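Local atomic coordinates of putative acyl-CoA thioester hydrolase YbhC (Escherichia coli K-12, PDB entry 3GRH), a protein that is a putative thioesterase of the outer membrane, built on the pectinesterase fold but neither binding pectin nor showing pectinesterase activity. Residues N349-E361 / T399-G413. Residues are numbered along the deposited sequence; the frame is centred on the assembly and turned at random.
Sequences NGQVVIRDSAINE and TNYNRMWEYNNRGVG
The guanidinium of R403 lays one face, near its rim, over CB of Q351 and turns its edge to the backbone of N349. Its NE and NH2 both donate to N349 O, with NH2 at 2.8 Å. The oxygen lies almost in the guanidinium plane, and the two bonds fix the rotation of the group. N349 replies with its own amide: ND2 gives a nearly straight bond (169°) to Y401 O, 3.0 Å away. CG of N349 stands anti to the backbone N (chi1 -171°), which carries the amide across to segment 399-413.

Strands 351-355 and 403-407 then run parallel, their axes 4.7 Å apart at closest. W405 N binds V352 O, and I354 N binds W405 O. V353 CG2 packs on W405 CD1, while V352 CG1 meets M404 CG at 3.7 Å on the other face. R355 lies alongside Y407, whose CD2 sits over the guanidinium near its rim; the two planes are 77° apart. A salt bridge from R355 NE holds D356 OD2, and N408 ND2 reaches D356 OD1 in a straight bond of 2.8 Å. CD1 of I359 touches OE1 of E406, whose OE2 forms a salt bridge with R37.

The side chain of M404 is about 5 Å from that of R340, which probably binds substrate, as in relatives. Strand 403-407 is outermost in its parallel sheet, and the pairing stacks the last two turns at one end of the parallel beta-helix of carbohydrate esterase family 8.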
loop_
_atom_site.group_PDB
_atom_site.type_symbol
_atom_site.label_atom_id
_atom_site.label_comp_id
_atom_site.label_asym_id
_atom_site.label_seq_id
_atom_site.Cartn_x
_atom_site.Cartn_y
_atom_site.Cartn_z
ATOM N N ASN A 349 -5.488 11.785 10.974
ATOM C CA ASN A 349 -6.924 11.515 10.768
ATOM C C ASN A 349 -7.033 10.837 9.414
ATOM O O ASN A 349 -7.114 11.476 8.388
ATOM C CB ASN A 349 -7.725 12.812 10.811
ATOM C CG ASN A 349 -9.175 12.564 10.833
ATOM O OD1 ASN A 349 -9.612 11.461 11.183
ATOM N ND2 ASN A 349 -9.951 13.622 10.629
ATOM N N GLY A 350 -6.878 9.509 9.371
ATOM C CA GLY A 350 -6.686 8.882 8.102
ATOM C C GLY A 350 -7.749 9.139 7.056
ATOM O O GLY A 350 -8.945 9.085 7.329
ATOM N N GLN A 351 -7.338 9.297 5.814
ATOM C CA GLN A 351 -8.217 9.623 4.775
ATOM C C GLN A 351 -8.281 8.541 3.671
ATOM O O GLN A 351 -7.248 8.049 3.212
ATOM C CB GLN A 351 -7.746 10.908 4.142
ATOM C CG GLN A 351 -8.827 11.569 3.304
ATOM C CD GLN A 351 -8.917 11.265 1.867
ATOM O OE1 GLN A 351 -8.029 10.679 1.259
ATOM N NE2 GLN A 351 -10.024 11.678 1.269
ATOM N N VAL A 352 -9.492 8.159 3.316
ATOM C CA VAL A 352 -9.703 7.170 2.244
ATOM C C VAL A 352 -10.989 7.390 1.588
ATOM O O VAL A 352 -11.989 7.704 2.236
ATOM C CB VAL A 352 -9.561 5.755 2.712
ATOM C CG1 VAL A 352 -10.402 5.492 3.827
ATOM C CG2 VAL A 352 -9.849 4.752 1.557
ATOM N N VAL A 353 -10.977 7.304 0.260
ATOM C CA VAL A 353 -12.188 7.293 -0.564
ATOM C C VAL A 353 -12.224 6.022 -1.374
ATOM O O VAL A 353 -11.258 5.709 -2.045
ATOM C CB VAL A 353 -12.230 8.505 -1.494
ATOM C CG1 VAL A 353 -13.323 8.410 -2.512
ATOM C CG2 VAL A 353 -12.385 9.799 -0.723
ATOM N N ILE A 354 -13.316 5.302 -1.325
ATOM C CA ILE A 354 -13.564 4.166 -2.182
ATOM C C ILE A 354 -14.672 4.522 -3.123
ATOM O O ILE A 354 -15.767 4.870 -2.688
ATOM C CB ILE A 354 -13.933 2.912 -1.359
ATOM C CG1 ILE A 354 -12.828 2.492 -0.436
ATOM C CG2 ILE A 354 -14.207 1.712 -2.344
ATOM C CD1 ILE A 354 -13.277 1.353 0.535
ATOM N N ARG A 355 -14.355 4.562 -4.416
ATOM C CA ARG A 355 -15.301 4.988 -5.447
ATOM C C ARG A 355 -15.395 4.071 -6.611
ATOM O O ARG A 355 -14.433 3.416 -6.978
ATOM C CB ARG A 355 -15.039 6.405 -5.940
ATOM C CG ARG A 355 -13.716 6.614 -6.535
ATOM C CD ARG A 355 -13.512 8.091 -6.953
ATOM N NE ARG A 355 -14.466 8.481 -8.006
ATOM C CZ ARG A 355 -14.790 9.737 -8.317
ATOM N NH1 ARG A 355 -14.194 10.767 -7.798
ATOM N NH2 ARG A 355 -15.675 9.896 -9.320
ATOM N N ASP A 356 -16.568 4.012 -7.196
ATOM C CA ASP A 356 -16.753 3.300 -8.422
ATOM C C ASP A 356 -16.275 1.810 -8.385
ATOM O O ASP A 356 -15.792 1.261 -9.394
ATOM C CB ASP A 356 -16.075 4.045 -9.584
ATOM C CG ASP A 356 -16.452 5.516 -9.648
ATOM O OD1 ASP A 356 -17.666 5.822 -9.670
ATOM O OD2 ASP A 356 -15.506 6.392 -9.684
ATOM N N SER A 357 -16.422 1.200 -7.224
ATOM C CA SER A 357 -15.882 -0.085 -6.923
ATOM C C SER A 357 -16.936 -1.114 -6.569
ATOM O O SER A 357 -18.026 -0.786 -6.151
ATOM C CB SER A 357 -14.871 0.029 -5.794
ATOM O OG SER A 357 -13.707 0.727 -6.279
ATOM N N ALA A 358 -16.603 -2.386 -6.764
ATOM C CA ALA A 358 -17.517 -3.479 -6.465
ATOM C C ALA A 358 -17.132 -3.968 -5.057
ATOM O O ALA A 358 -15.979 -4.333 -4.846
ATOM C CB ALA A 358 -17.339 -4.625 -7.480
ATOM N N ILE A 359 -18.074 -4.003 -4.129
ATOM C CA ILE A 359 -17.889 -4.545 -2.757
ATOM C C ILE A 359 -18.766 -5.761 -2.599
ATOM O O ILE A 359 -19.964 -5.703 -2.708
ATOM C CB ILE A 359 -18.209 -3.500 -1.686
ATOM C CG1 ILE A 359 -17.380 -2.257 -1.923
ATOM C CG2 ILE A 359 -17.862 -4.042 -0.309
ATOM C CD1 ILE A 359 -17.739 -1.099 -1.077
ATOM N N ASN A 360 -18.166 -6.900 -2.419
ATOM C CA ASN A 360 -18.903 -8.095 -2.745
ATOM C C ASN A 360 -19.265 -8.650 -1.432
ATOM O O ASN A 360 -19.449 -7.908 -0.437
ATOM C CB ASN A 360 -18.109 -8.995 -3.731
ATOM C CG ASN A 360 -17.992 -8.351 -5.141
ATOM O OD1 ASN A 360 -19.005 -7.913 -5.737
ATOM N ND2 ASN A 360 -16.734 -8.142 -5.593
ATOM N N GLU A 361 -19.484 -9.952 -1.376
ATOM C CA GLU A 361 -19.942 -10.494 -0.158
ATOM C C GLU A 361 -18.813 -10.472 0.857
ATOM O O GLU A 361 -17.602 -10.314 0.536
ATOM C CB GLU A 361 -20.510 -11.916 -0.351
ATOM C CG GLU A 361 -21.578 -12.310 0.711
ATOM C CD GLU A 361 -22.880 -11.469 0.692
ATOM O OE1 GLU A 361 -22.851 -10.293 0.256
ATOM O OE2 GLU A 361 -23.955 -12.009 1.111
ATOM N N THR A 399 -11.663 17.718 11.809
ATOM C CA THR A 399 -10.954 16.800 12.629
ATOM C C THR A 399 -11.839 16.155 13.669
ATOM O O THR A 399 -11.395 15.246 14.371
ATOM C CB THR A 399 -9.738 17.407 13.302
ATOM O OG1 THR A 399 -10.141 18.540 14.050
ATOM C CG2 THR A 399 -8.684 17.790 12.288
ATOM N N ASN A 400 -13.062 16.637 13.824
ATOM C CA ASN A 400 -14.037 16.068 14.739
ATOM C C ASN A 400 -14.697 14.796 14.242
ATOM O O ASN A 400 -15.402 14.090 14.998
ATOM C CB ASN A 400 -15.118 17.057 15.136
ATOM C CG ASN A 400 -14.572 18.297 15.802
ATOM O OD1 ASN A 400 -14.859 19.455 15.342
ATOM N ND2 ASN A 400 -13.768 18.098 16.788
ATOM N N TYR A 401 -14.454 14.503 12.970
ATOM C CA TYR A 401 -14.980 13.315 12.343
ATOM C C TYR A 401 -13.897 12.571 11.590
ATOM O O TYR A 401 -12.846 13.125 11.254
ATOM C CB TYR A 401 -16.084 13.715 11.354
ATOM C CG TYR A 401 -17.218 14.368 12.057
ATOM C CD1 TYR A 401 -18.238 13.614 12.620
ATOM C CD2 TYR A 401 -17.302 15.707 12.088
ATOM C CE1 TYR A 401 -19.282 14.179 13.214
ATOM C CE2 TYR A 401 -18.349 16.315 12.748
ATOM C CZ TYR A 401 -19.320 15.549 13.306
ATOM O OH TYR A 401 -20.378 16.146 13.968
ATOM N N ASN A 402 -14.202 11.331 11.197
ATOM C CA ASN A 402 -13.288 10.603 10.353
ATOM C C ASN A 402 -13.410 11.091 8.909
ATOM O O ASN A 402 -14.303 11.835 8.572
ATOM C CB ASN A 402 -13.590 9.114 10.495
ATOM C CG ASN A 402 -13.003 8.514 11.734
ATOM O OD1 ASN A 402 -11.783 8.171 11.817
ATOM N ND2 ASN A 402 -13.811 8.407 12.753
ATOM N N ARG A 403 -12.496 10.654 8.082
ATOM C CA ARG A 403 -12.358 11.039 6.687
ATOM C C ARG A 403 -12.290 9.809 5.803
ATOM O O ARG A 403 -11.510 9.709 4.873
ATOM C CB ARG A 403 -11.082 11.869 6.525
ATOM C CG ARG A 403 -11.074 13.130 7.282
ATOM C CD ARG A 403 -10.051 14.114 6.764
ATOM N NE ARG A 403 -8.686 13.616 6.997
ATOM C CZ ARG A 403 -7.588 14.179 6.560
ATOM N NH1 ARG A 403 -7.703 15.222 5.798
ATOM N NH2 ARG A 403 -6.410 13.681 6.861
ATOM N N MET A 404 -13.232 8.913 6.044
ATOM C CA MET A 404 -13.411 7.672 5.288
ATOM C C MET A 404 -14.777 7.710 4.584
ATOM O O MET A 404 -15.852 7.780 5.204
ATOM C CB MET A 404 -13.174 6.505 6.287
ATOM C CG MET A 404 -11.884 6.747 6.922
ATOM S SD MET A 404 -11.683 6.159 8.493
ATOM C CE MET A 404 -10.890 4.794 7.844
ATOM N N TRP A 405 -14.702 7.690 3.262
ATOM C CA TRP A 405 -15.838 7.982 2.398
ATOM C C TRP A 405 -16.033 7.027 1.230
ATOM O O TRP A 405 -15.074 6.388 0.822
ATOM C CB TRP A 405 -15.656 9.338 1.729
ATOM C CG TRP A 405 -15.151 10.456 2.590
ATOM C CD1 TRP A 405 -13.897 10.828 2.687
ATOM C CD2 TRP A 405 -15.906 11.322 3.476
ATOM N NE1 TRP A 405 -13.779 11.926 3.545
ATOM C CE2 TRP A 405 -14.991 12.200 4.083
ATOM C CE3 TRP A 405 -17.241 11.418 3.834
ATOM C CZ2 TRP A 405 -15.390 13.191 4.986
ATOM C CZ3 TRP A 405 -17.629 12.397 4.737
ATOM C CH2 TRP A 405 -16.748 13.269 5.282
ATOM N N GLU A 406 -17.292 6.924 0.761
ATOM C CA GLU A 406 -17.617 6.128 -0.390
ATOM C C GLU A 406 -18.364 6.955 -1.373
ATOM O O GLU A 406 -19.014 7.914 -1.018
ATOM C CB GLU A 406 -18.470 4.978 -0.010
ATOM C CG GLU A 406 -17.718 3.905 0.761
ATOM C CD GLU A 406 -18.604 2.810 1.073
ATOM O OE1 GLU A 406 -18.943 1.909 0.198
ATOM O OE2 GLU A 406 -19.107 2.930 2.191
ATOM N N TYR A 407 -18.242 6.610 -2.627
ATOM C CA TYR A 407 -19.019 7.203 -3.727
ATOM C C TYR A 407 -19.283 6.227 -4.871
ATOM O O TYR A 407 -18.353 5.600 -5.379
ATOM C CB TYR A 407 -18.278 8.402 -4.290
ATOM C CG TYR A 407 -18.957 9.085 -5.443
ATOM C CD1 TYR A 407 -20.117 9.782 -5.262
ATOM C CD2 TYR A 407 -18.393 9.050 -6.724
ATOM C CE1 TYR A 407 -20.722 10.429 -6.295
ATOM C CE2 TYR A 407 -19.029 9.650 -7.769
ATOM C CZ TYR A 407 -20.167 10.375 -7.529
ATOM O OH TYR A 407 -20.780 10.994 -8.596
ATOM N N ASN A 408 -20.568 6.010 -5.190
ATOM C CA ASN A 408 -20.909 5.234 -6.407
ATOM C C ASN A 408 -20.367 3.785 -6.434
ATOM O O ASN A 408 -19.951 3.268 -7.470
ATOM C CB ASN A 408 -20.423 5.989 -7.637
ATOM C CG ASN A 408 -21.138 5.552 -8.875
ATOM O OD1 ASN A 408 -22.349 5.301 -8.851
ATOM N ND2 ASN A 408 -20.407 5.418 -9.987
ATOM N N ASN A 409 -20.443 3.119 -5.293
ATOM C CA ASN A 409 -20.019 1.714 -5.244
ATOM C C ASN A 409 -21.198 0.814 -5.512
ATOM O O ASN A 409 -22.360 1.227 -5.381
ATOM C CB ASN A 409 -19.338 1.382 -3.947
ATOM C CG ASN A 409 -18.091 2.215 -3.695
ATOM O OD1 ASN A 409 -17.837 2.682 -2.553
ATOM N ND2 ASN A 409 -17.260 2.322 -4.670
ATOM N N ARG A 410 -20.884 -0.425 -5.855
ATOM C CA ARG A 410 -21.872 -1.429 -6.228
ATOM C C ARG A 410 -21.505 -2.752 -5.588
ATOM O O ARG A 410 -20.509 -2.876 -4.904
ATOM C CB ARG A 410 -21.928 -1.559 -7.727
ATOM C CG ARG A 410 -20.704 -2.093 -8.365
ATOM C CD ARG A 410 -20.736 -1.901 -9.867
ATOM N NE ARG A 410 -19.638 -2.599 -10.513
ATOM C CZ ARG A 410 -18.430 -2.064 -10.628
ATOM N NH1 ARG A 410 -18.215 -0.829 -10.240
ATOM N NH2 ARG A 410 -17.450 -2.761 -11.156
ATOM N N GLY A 411 -22.354 -3.749 -5.786
ATOM C CA GLY A 411 -22.125 -5.008 -5.099
ATOM C C GLY A 411 -22.985 -5.147 -3.865
ATOM O O GLY A 411 -23.489 -4.178 -3.316
ATOM N N VAL A 412 -23.179 -6.376 -3.426
ATOM C CA VAL A 412 -23.995 -6.647 -2.250
ATOM C C VAL A 412 -23.471 -5.894 -1.025
ATOM O O VAL A 412 -24.237 -5.498 -0.159
ATOM C CB VAL A 412 -24.020 -8.157 -1.927
ATOM C CG1 VAL A 412 -24.934 -8.400 -0.781
ATOM C CG2 VAL A 412 -24.436 -8.972 -3.150
ATOM N N GLY A 413 -22.156 -5.723 -0.947
ATOM C CA GLY A 413 -21.539 -5.065 0.188
ATOM C C GLY A 413 -21.626 -3.546 0.148
ATOM O O GLY A 413 -21.200 -2.858 1.082
HETATM O O HOH W 1 -10.383 9.238 9.606
HETATM O O HOH W 2 -11.614 13.867 3.423
HETATM O O HOH W 3 -21.831 -8.337 -4.980
#